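Local structure of cellulosomal-scaffolding protein A (4B9F) at residues T52-N64 / T100-R112. The protein is a scaffolding subunit of the cellulosome whose family 3a carbohydrate-binding module, the part described here, probably attaches the complex to crystalline cellulose. Numbering follows the deposited sequence. Where two conformers were deposited one is given.
Sequences TFWCDHAAIIGSN and TLEPGAHVQIQGR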
ATOM      1  N   THR A  52       1.441  -8.010 -11.586  1.00  8.38           N
ATOM      2  CA  THR A  52       2.490  -6.989 -11.609  1.00  8.90           C
ATOM      3  C   THR A  52       1.985  -5.731 -10.919  1.00  8.17           C
ATOM      4  O   THR A  52       0.807  -5.380 -11.030  1.00  9.34           O
ATOM      5  CB  THR A  52       2.906  -6.641 -13.059  1.00  9.24           C
ATOM      6  OG1 THR A  52       3.207  -7.844 -13.768  1.00 11.72           O
ATOM      7  CG2 THR A  52       4.141  -5.745 -13.086  1.00  9.88           C
ATOM      8  N   PHE A  53       2.887  -5.082 -10.193  1.00  7.98           N
ATOM      9  CA  PHE A  53       2.631  -3.815  -9.507  1.00  8.43           C
ATOM     10  C   PHE A  53       3.392  -2.671 -10.153  1.00  7.91           C
ATOM     11  O   PHE A  53       4.570  -2.809 -10.510  1.00  8.49           O
ATOM     12  CB  PHE A  53       3.089  -3.926  -8.036  1.00  8.69           C
ATOM     13  CG  PHE A  53       3.138  -2.595  -7.310  1.00  8.30           C
ATOM     14  CD1 PHE A  53       2.017  -2.109  -6.656  1.00  8.91           C
ATOM     15  CD2 PHE A  53       4.297  -1.820  -7.296  1.00  8.80           C
ATOM     16  CE1 PHE A  53       2.048  -0.884  -6.004  1.00  9.50           C
ATOM     17  CE2 PHE A  53       4.339  -0.593  -6.646  1.00  9.23           C
ATOM     18  CZ  PHE A  53       3.209  -0.125  -6.001  1.00  9.70           C
ATOM     19  N   TRP A  54       2.738  -1.525 -10.281  1.00  7.80           N
ATOM     20  CA  TRP A  54       3.432  -0.299 -10.644  1.00  8.66           C
ATOM     21  C   TRP A  54       2.942   0.807  -9.735  1.00  8.53           C
ATOM     22  O   TRP A  54       1.776   0.827  -9.352  1.00 11.21           O
ATOM     23  CB  TRP A  54       3.149   0.094 -12.098  1.00  9.61           C
ATOM     24  CG  TRP A  54       3.296  -1.035 -13.078  1.00  9.76           C
ATOM     25  CD1 TRP A  54       4.438  -1.440 -13.727  1.00 10.30           C
ATOM     26  CD2 TRP A  54       2.250  -1.896 -13.537  1.00 10.08           C
ATOM     27  NE1 TRP A  54       4.158  -2.510 -14.552  1.00  9.63           N
ATOM     28  CE2 TRP A  54       2.820  -2.802 -14.457  1.00 10.13           C
ATOM     29  CE3 TRP A  54       0.883  -1.991 -13.253  1.00 10.17           C
ATOM     30  CZ2 TRP A  54       2.063  -3.790 -15.098  1.00 10.94           C
ATOM     31  CZ3 TRP A  54       0.138  -2.971 -13.879  1.00 11.92           C
ATOM     32  CH2 TRP A  54       0.728  -3.858 -14.794  1.00 11.50           C
ATOM     33  N   CYS A  55       3.816   1.737  -9.382  1.00  9.88           N
ATOM     34  CA  CYS A  55       3.355   2.933  -8.693  1.00 10.33           C
ATOM     35  C   CYS A  55       3.087   4.045  -9.712  1.00 10.18           C
ATOM     36  O   CYS A  55       3.982   4.398 -10.476  1.00 12.71           O
ATOM     37  CB  CYS A  55       4.396   3.382  -7.674  1.00 11.86           C
ATOM     38  SG  CYS A  55       3.892   4.803  -6.711  1.00 12.44           S
ATOM     39  N   ASP A  56       1.865   4.585  -9.724  1.00 11.02           N
ATOM     40  CA  ASP A  56       1.510   5.703 -10.619  1.00 12.68           C
ATOM     41  C   ASP A  56       2.237   6.982 -10.209  1.00 10.57           C
ATOM     42  O   ASP A  56       2.611   7.817 -11.041  1.00 13.09           O
ATOM     43  CB  ASP A  56       0.011   6.034 -10.542  1.00 15.91           C
ATOM     44  CG  ASP A  56      -0.883   4.981 -11.156  1.00 18.24           C
ATOM     45  OD1 ASP A  56      -0.395   4.135 -11.935  1.00 17.09           O
ATOM     46  OD2 ASP A  56      -2.112   5.047 -10.878  1.00 19.88           O
ATOM     47  N   HIS A  57       2.389   7.166  -8.904  1.00  9.76           N
ATOM     48  CA  HIS A  57       2.906   8.409  -8.360  1.00 10.29           C
ATOM     49  C   HIS A  57       3.212   8.197  -6.890  1.00  9.43           C
ATOM     50  O   HIS A  57       2.387   7.666  -6.155  1.00 10.04           O
ATOM     51  CB  HIS A  57       1.856   9.518  -8.485  1.00 11.88           C
ATOM     52  CG  HIS A  57       2.246  10.786  -7.799  1.00 13.33           C
ATOM     53  ND1 HIS A  57       3.392  11.476  -8.123  1.00 14.63           N
ATOM     54  CD2 HIS A  57       1.658  11.476  -6.796  1.00 13.98           C
ATOM     55  CE1 HIS A  57       3.488  12.549  -7.357  1.00 15.68           C
ATOM     56  NE2 HIS A  57       2.445  12.575  -6.545  1.00 16.61           N
ATOM     57  N   ALA A  58       4.395   8.611  -6.458  1.00  8.92           N
ATOM     58  CA  ALA A  58       4.702   8.650  -5.030  1.00  9.20           C
ATOM     59  C   ALA A  58       5.595   9.833  -4.751  1.00  8.07           C
ATOM     60  O   ALA A  58       6.450  10.188  -5.568  1.00 10.07           O
ATOM     61  CB  ALA A  58       5.374   7.359  -4.576  1.00 10.06           C
ATOM     62  N   ALA A  59       5.414  10.434  -3.584  1.00  9.19           N
ATOM     63  CA  ALA A  59       6.247  11.561  -3.209  1.00  9.76           C
ATOM     64  C   ALA A  59       6.386  11.641  -1.709  1.00  9.49           C
ATOM     65  O   ALA A  59       5.472  11.260  -0.965  1.00 10.48           O
ATOM     66  CB  ALA A  59       5.686  12.879  -3.774  1.00 12.73           C
ATOM     67  N   ILE A  60       7.545  12.122  -1.276  1.00  9.90           N
ATOM     68  CA  ILE A  60       7.770  12.448   0.126  1.00  9.99           C
ATOM     69  C   ILE A  60       7.567  13.945   0.281  1.00  9.97           C
ATOM     70  O   ILE A  60       8.212  14.744  -0.413  1.00 11.01           O
ATOM     71  CB  ILE A  60       9.191  12.057   0.587  1.00 10.38           C
ATOM     72  CG1 ILE A  60       9.428  10.557   0.372  1.00 11.53           C
ATOM     73  CG2 ILE A  60       9.400  12.447   2.044  1.00 11.55           C
ATOM     74  CD1 ILE A  60      10.884  10.124   0.598  1.00 12.86           C
ATOM     75  N   ILE A  61       6.649  14.314   1.167  1.00 10.46           N
ATOM     76  CA  ILE A  61       6.327  15.708   1.411  1.00 11.20           C
ATOM     77  C   ILE A  61       6.863  16.092   2.781  1.00 11.00           C
ATOM     78  O   ILE A  61       6.483  15.497   3.793  1.00 11.78           O
ATOM     79  CB  ILE A  61       4.804  15.941   1.375  1.00 11.65           C
ATOM     80  CG1 ILE A  61       4.208  15.384   0.075  1.00 13.66           C
ATOM     81  CG2 ILE A  61       4.482  17.421   1.583  1.00 12.81           C
ATOM     82  CD1 ILE A  61       4.802  15.966  -1.199  1.00 15.23           C
ATOM     83  N   GLY A  62       7.758  17.074   2.816  1.00 11.24           N
ATOM     84  CA  GLY A  62       8.361  17.491   4.064  1.00 11.64           C
ATOM     85  C   GLY A  62       7.389  18.248   4.936  1.00 13.29           C
ATOM     86  O   GLY A  62       6.301  18.643   4.498  1.00 12.84           O
ATOM     87  N   SER A  63       7.790  18.479   6.175  1.00 14.77           N
ATOM     88  CA  SER A  63       6.932  19.210   7.103  1.00 17.72           C
ATOM     89  C   SER A  63       6.659  20.654   6.658  1.00 18.05           C
ATOM     90  O   SER A  63       5.648  21.249   7.053  1.00 19.35           O
ATOM     91  CB  SER A  63       7.532  19.189   8.508  1.00 22.49           C
ATOM     92  OG  SER A  63       8.768  19.874   8.529  1.00 26.90           O
ATOM     93  N   ASN A  64       7.554  21.203   5.834  0.66 17.71           N
ATOM     94  CA  ASN A  64       7.412  22.563   5.307  0.66 18.19           C
ATOM     95  C   ASN A  64       6.710  22.573   3.962  0.66 16.46           C
ATOM     96  O   ASN A  64       6.513  23.636   3.366  0.66 18.21           O
ATOM     97  CB  ASN A  64       8.783  23.205   5.096  0.66 20.88           C
ATOM     98  CG  ASN A  64       9.499  22.641   3.873  0.66 19.76           C
ATOM     99  OD1 ASN A  64       9.469  21.423   3.633  0.66 19.59           O
ATOM    100  ND2 ASN A  64      10.170  23.505   3.112  0.66 20.13           N
ATOM    101  N   THR A 100      14.098   8.681   3.333  1.00 12.85           N
ATOM    102  CA  THR A 100      13.973   8.928   4.752  1.00 13.73           C
ATOM    103  C   THR A 100      12.712   9.736   4.975  1.00 13.20           C
ATOM    104  O   THR A 100      12.430  10.695   4.245  1.00 13.49           O
ATOM    105  CB  THR A 100      15.187   9.711   5.284  1.00 14.81           C
ATOM    106  OG1 THR A 100      16.376   8.932   5.107  1.00 18.20           O
ATOM    107  CG2 THR A 100      15.020  10.035   6.749  1.00 16.87           C
ATOM    108  N   LEU A 101      11.941   9.325   5.971  1.00 12.66           N
ATOM    109  CA  LEU A 101      10.739  10.036   6.350  1.00 12.70           C
ATOM    110  C   LEU A 101      11.008  10.771   7.662  1.00 12.75           C
ATOM    111  O   LEU A 101      11.057  10.156   8.731  1.00 13.93           O
ATOM    112  CB  LEU A 101       9.580   9.051   6.504  1.00 14.19           C
ATOM    113  CG  LEU A 101       8.178   9.647   6.532  1.00 16.46           C
ATOM    114  CD1 LEU A 101       7.900  10.364   5.223  1.00 15.27           C
ATOM    115  CD2 LEU A 101       7.150   8.556   6.778  1.00 16.58           C
ATOM    116  N   GLU A 102      11.208  12.083   7.568  1.00 13.39           N
ATOM    117  CA  GLU A 102      11.522  12.913   8.734  1.00 14.06           C
ATOM    118  C   GLU A 102      10.309  13.077   9.639  1.00 14.23           C
ATOM    119  O   GLU A 102       9.180  12.879   9.195  1.00 13.60           O
ATOM    120  CB  GLU A 102      11.983  14.302   8.269  1.00 14.46           C
ATOM    121  CG  GLU A 102      13.254  14.308   7.426  1.00 16.92           C
ATOM    122  CD  GLU A 102      14.508  14.008   8.228  1.00 18.97           C
ATOM    123  OE1 GLU A 102      14.453  14.053   9.479  1.00 22.52           O
ATOM    124  OE2 GLU A 102      15.556  13.735   7.614  1.00 20.58           O
ATOM    125  N   PRO A 103      10.533  13.453  10.908  1.00 16.22           N
ATOM    126  CA  PRO A 103       9.381  13.764  11.763  1.00 16.96           C
ATOM    127  C   PRO A 103       8.493  14.820  11.114  1.00 16.87           C
ATOM    128  O   PRO A 103       8.994  15.851  10.655  1.00 17.04           O
ATOM    129  CB  PRO A 103      10.030  14.331  13.028  1.00 18.88           C
ATOM    130  CG  PRO A 103      11.385  13.702  13.062  1.00 21.55           C
ATOM    131  CD  PRO A 103      11.812  13.581  11.630  1.00 18.58           C
ATOM    132  N   GLY A 104       7.192  14.556  11.061  1.00 14.67           N
ATOM    133  CA  GLY A 104       6.250  15.498  10.483  1.00 14.46           C
ATOM    134  C   GLY A 104       6.101  15.401   8.970  1.00 13.81           C
ATOM    135  O   GLY A 104       5.248  16.075   8.387  1.00 16.91           O
ATOM    136  N   ALA A 105       6.934  14.582   8.332  1.00 12.09           N
ATOM    137  CA  ALA A 105       6.843  14.372   6.889  1.00 12.05           C
ATOM    138  C   ALA A 105       5.877  13.234   6.594  1.00 11.43           C
ATOM    139  O   ALA A 105       5.604  12.400   7.455  1.00 11.31           O
ATOM    140  CB  ALA A 105       8.224  14.058   6.307  1.00 11.87           C
ATOM    141  N   HIS A 106       5.373  13.182   5.367  1.00 10.66           N
ATOM    142  CA  HIS A 106       4.580  12.029   4.953  1.00 10.90           C
ATOM    143  C   HIS A 106       4.993  11.552   3.577  1.00 10.81           C
ATOM    144  O   HIS A 106       5.592  12.306   2.805  1.00 11.60           O
ATOM    145  CB  HIS A 106       3.069  12.302   5.021  1.00 13.38           C
ATOM    146  CG  HIS A 106       2.565  13.286   4.009  1.00 14.84           C
ATOM    147  ND1 HIS A 106       2.475  14.638   4.263  1.00 17.02           N
ATOM    148  CD2 HIS A 106       2.081  13.106   2.756  1.00 17.01           C
ATOM    149  CE1 HIS A 106       1.966  15.251   3.208  1.00 18.50           C
ATOM    150  NE2 HIS A 106       1.719  14.343   2.278  1.00 19.10           N
ATOM    151  N   VAL A 107       4.689  10.290   3.287  1.00 10.28           N
ATOM    152  CA  VAL A 107       4.893   9.746   1.955  1.00  9.74           C
ATOM    153  C   VAL A 107       3.547   9.280   1.429  1.00  9.13           C
ATOM    154  O   VAL A 107       2.777   8.626   2.147  1.00  9.81           O
ATOM    155  CB  VAL A 107       5.976   8.619   1.928  1.00 11.24           C
ATOM    156  CG1 VAL A 107       5.639   7.479   2.886  1.00 11.31           C
ATOM    157  CG2 VAL A 107       6.189   8.106   0.514  1.00 11.09           C
ATOM    158  N   GLN A 108       3.248   9.661   0.187  1.00  9.17           N
ATOM    159  CA  GLN A 108       1.999   9.275  -0.449  1.00  9.00           C
ATOM    160  C   GLN A 108       2.326   8.348  -1.601  1.00  8.76           C
ATOM    161  O   GLN A 108       3.233   8.631  -2.381  1.00 10.46           O
ATOM    162  CB  GLN A 108       1.269  10.506  -0.960  1.00 10.54           C
ATOM    163  CG  GLN A 108      -0.056  10.214  -1.626  1.00 12.30           C
ATOM    164  CD  GLN A 108      -0.906  11.464  -1.760  1.00 13.51           C
ATOM    165  OE1 GLN A 108      -1.014  12.255  -0.816  1.00 13.81           O
ATOM    166  NE2 GLN A 108      -1.502  11.658  -2.930  1.00 13.77           N
ATOM    167  N   ILE A 109       1.591   7.244  -1.693  1.00  8.19           N
ATOM    168  CA  ILE A 109       1.837   6.208  -2.695  1.00  8.35           C
ATOM    169  C   ILE A 109       0.548   5.867  -3.414  1.00  9.06           C
ATOM    170  O   ILE A 109      -0.427   5.447  -2.790  1.00 10.05           O
ATOM    171  CB  ILE A 109       2.391   4.914  -2.048  1.00  9.96           C
ATOM    172  CG1 ILE A 109       3.658   5.221  -1.244  1.00 10.74           C
ATOM    173  CG2 ILE A 109       2.630   3.834  -3.114  1.00 11.14           C
ATOM    174  CD1 ILE A 109       3.435   5.192   0.278  1.00 12.82           C
ATOM    175  N   GLN A 110       0.546   6.049  -4.727  1.00  8.70           N
ATOM    176  CA  GLN A 110      -0.618   5.731  -5.542  1.00  8.59           C
ATOM    177  C   GLN A 110      -0.278   4.464  -6.317  1.00  9.34           C
ATOM    178  O   GLN A 110       0.380   4.506  -7.356  1.00 11.72           O
ATOM    179  CB  GLN A 110      -0.966   6.932  -6.424  1.00 10.96           C
ATOM    180  CG  GLN A 110      -1.204   8.142  -5.523  1.00 12.37           C
ATOM    181  CD  GLN A 110      -1.548   9.440  -6.216  1.00 13.53           C
ATOM    182  OE1 GLN A 110      -1.406  10.494  -5.611  1.00 13.60           O
ATOM    183  NE2 GLN A 110      -2.015   9.379  -7.468  1.00 14.58           N
ATOM    184  N   GLY A 111      -0.673   3.326  -5.751  1.00 10.07           N
ATOM    185  CA  GLY A 111      -0.286   2.031  -6.277  1.00 10.88           C
ATOM    186  C   GLY A 111      -1.287   1.464  -7.257  1.00  9.87           C
ATOM    187  O   GLY A 111      -2.442   1.877  -7.285  1.00 10.62           O
ATOM    188  N   ARG A 112      -0.845   0.500  -8.056  1.00  9.37           N
ATOM    189  CA  ARG A 112      -1.718  -0.114  -9.036  1.00  9.76           C
ATOM    190  C   ARG A 112      -1.209  -1.510  -9.334  1.00  8.41           C
ATOM    191  O   ARG A 112       0.002  -1.720  -9.476  1.00  9.70           O
ATOM    192  CB  ARG A 112      -1.727   0.718 -10.321  1.00 10.81           C
ATOM    193  CG  ARG A 112      -2.667   0.201 -11.392  1.00 12.97           C
ATOM    194  CD  ARG A 112      -2.891   1.266 -12.456  1.00 14.95           C
ATOM    195  NE  ARG A 112      -1.630   1.701 -13.035  1.00 16.31           N
ATOM    196  CZ  ARG A 112      -1.009   1.067 -14.028  1.00 15.87           C
ATOM    197  NH1 ARG A 112      -1.552  -0.020 -14.566  1.00 15.59           N
ATOM    198  NH2 ARG A 112       0.156   1.519 -14.488  1.00 17.76           N
TER
HETATM  199  O   HOH W   1      -3.312   4.293  -8.461  1.00 17.17           O
HETATM  200  O   HOH W   2      -2.875   7.577  -9.603  1.00 20.45           O
HETATM  201  O   HOH W   3       1.747   3.370 -13.131  1.00 27.06           O
HETATM  202  O   HOH W   4      10.906  17.387   9.734  1.00 31.71           O
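The Arg112 guanidinium has Trp54 CE3 over one face, 3.4 Å from NH1, with ring and guanidinium planes only 17° apart, although NH1 approaches the indole obliquely. Its edge meets Asp56: NE donates to the syn lone pair of OD1 at 2.9 Å, a salt bridge straight to 179°. Water 3, also in the guanidinium plane, links NH2 to OD1; these contacts on a face and at the edge would limit the group's rotation. The bend at chi3 (57°) turns the guanidinium toward Trp54. At the other end, Ile61 CB sits over a face of the His106 ring, 3.7 Å from its centroid, a CH-pi contact. Between them, the CD2 edge of His57 lies against Gln110 OE1, 3.4 Å away and near the ring plane; Gln108 NE2 donates to the same OE1 (2.9 Å), which helps to fix the Gln110 amide. On the reverse face, Cys55 SG and Ala58 CB pack on Ile109, and Ile60 on Val107, with Leu101 CD1 reaching Ile60 CG2. The antiparallel pairing shifts register at Asp56, where the chain turns a corner while Asp56 N still donates to Gln110 O. Strands 51-61 and 106-115 are thus neighbours in one sheet, whose Cys55/Ile109 face packs on Val74 of the other, as in the beta-sandwich of family 3 carbohydrate-binding modules.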